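Local coordinates for 2-oxo-1,2-dihydroquinoline 8-monooxygenase, oxygenase component (Pseudomonas putida, PDB 1Z01) that hydroxylates 2-oxo-1,2-dihydroquinoline at its 8-position, as the oxygenase component of a Rieske-type monooxygenase system, at the interface of chains A and B. Residues are numbered along the deposited sequence; one frame, centred on the assembly and turned at random. Chains: chain A/B, 2-oxo-1,2-dihydroquinoline 8-monooxygenase, oxygenase component.

The interface of chains A and B. Residues chain A 123-124, 126; chain B 223, 240-241, 243, 274.
A:Ala124 sets its methyl against the peptide between B:Leu240 and B:Gly241, where CB lies 3.3 Å from both B:Leu240 C and B:Gly241 N. B:Leu240 is the side chain to follow outward. Its CB presses on the same methyl, 3.3 Å from A:Ala124 CB. At CG, set beside the backbone N (chi1 -53°), the chain forks: CD1 turns to the carbonyl of A:Val123, 3.3 Å from its O, while CD2 meets A:Val123 CG1 at 3.9 Å, the two side chains crossing roughly at a right angle. A:Val123 also rests on B:Leu223, whose CD1 touches CB at 3.8 Å and reaches both valine methyls. Next to B:Leu240 around A:Ala124, B:Val274 stands at the end of strand 271-274. With its CG1 anti to the backbone N (chi1 -178°), that methyl packs on A:Ala124 CA at 3.8 Å, and CG2 is turned toward the alanine's carbonyl oxygen. B:Leu243 CD2 approaches that oxygen too, at 3.5 Å. Replacing B:Val274 with glycine would probably open a gap beside A:Ala124 and leave its carbonyl less firmly walled in. A:Pro126 lies more loosely against B:Val274. Here the loop after strand 119-122 of the Rieske domain seats on the neighbouring subunit's catalytic domain, touching, through B:Leu223, the 3-10 helix 221-225 that carries the iron ligands B:His221 and B:His225. The patch contributes to holding the trimer together and is likely to steady the head-to-tail arrangement in which one subunit's Rieske cluster passes electrons to its neighbour's mononuclear iron.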
loop_
_atom_site.group_PDB
_atom_site.type_symbol
_atom_site.label_atom_id
_atom_site.label_comp_id
_atom_site.label_asym_id
_atom_site.label_seq_id
_atom_site.Cartn_x
_atom_site.Cartn_y
_atom_site.Cartn_z
ATOM N N VAL A 123 -25.564 -20.751 18.672
ATOM C CA VAL A 123 -25.675 -20.548 20.102
ATOM C C VAL A 123 -27.001 -19.969 20.586
ATOM O O VAL A 123 -27.737 -20.638 21.310
ATOM C CB VAL A 123 -24.515 -19.679 20.618
ATOM C CG1 VAL A 123 -24.568 -19.581 22.142
ATOM C CG2 VAL A 123 -23.183 -20.286 20.168
ATOM N N ALA A 124 -27.319 -18.745 20.178
ATOM C CA ALA A 124 -28.549 -18.092 20.632
ATOM C C ALA A 124 -29.723 -18.124 19.654
ATOM O O ALA A 124 -30.593 -17.247 19.689
ATOM C CB ALA A 124 -28.244 -16.647 21.011
ATOM N N PRO A 126 -30.928 -21.654 18.288
ATOM C CA PRO A 126 -30.924 -23.107 18.078
ATOM C C PRO A 126 -31.976 -23.717 17.159
ATOM O O PRO A 126 -31.825 -24.864 16.720
ATOM C CB PRO A 126 -31.025 -23.652 19.496
ATOM C CG PRO A 126 -31.901 -22.644 20.160
ATOM C CD PRO A 126 -31.311 -21.339 19.680
ATOM N N LEU B 223 -22.840 -12.162 22.020
ATOM C CA LEU B 223 -21.805 -13.128 22.348
ATOM C C LEU B 223 -20.432 -12.459 22.434
ATOM O O LEU B 223 -19.573 -12.882 23.196
ATOM C CB LEU B 223 -21.788 -14.226 21.281
ATOM C CG LEU B 223 -22.015 -15.677 21.700
ATOM C CD1 LEU B 223 -22.559 -16.478 20.513
ATOM C CD2 LEU B 223 -20.710 -16.266 22.216
ATOM N N LEU B 240 -27.722 -15.687 25.830
ATOM C CA LEU B 240 -26.962 -16.017 24.635
ATOM C C LEU B 240 -27.208 -14.924 23.580
ATOM O O LEU B 240 -26.276 -14.467 22.912
ATOM C CB LEU B 240 -27.388 -17.395 24.117
ATOM C CG LEU B 240 -27.341 -18.514 25.164
ATOM C CD1 LEU B 240 -27.844 -19.805 24.550
ATOM C CD2 LEU B 240 -25.925 -18.679 25.689
ATOM N N GLY B 241 -28.464 -14.496 23.463
ATOM C CA GLY B 241 -28.840 -13.459 22.511
ATOM C C GLY B 241 -30.331 -13.181 22.607
ATOM O O GLY B 241 -30.971 -13.630 23.555
ATOM N N LEU B 243 -34.083 -13.150 20.306
ATOM C CA LEU B 243 -34.741 -13.617 19.087
ATOM C C LEU B 243 -36.043 -12.877 18.833
ATOM O O LEU B 243 -36.793 -12.592 19.763
ATOM C CB LEU B 243 -35.102 -15.093 19.191
ATOM C CG LEU B 243 -34.067 -16.193 19.340
ATOM C CD1 LEU B 243 -34.700 -17.296 20.158
ATOM C CD2 LEU B 243 -33.626 -16.716 17.985
ATOM N N VAL B 274 -32.488 -15.556 24.706
ATOM C CA VAL B 274 -32.194 -16.986 24.608
ATOM C C VAL B 274 -31.365 -17.428 25.792
ATOM O O VAL B 274 -30.418 -16.744 26.179
ATOM C CB VAL B 274 -31.429 -17.317 23.327
ATOM C CG1 VAL B 274 -31.196 -18.826 23.251
ATOM C CG2 VAL B 274 -32.194 -16.830 22.118
#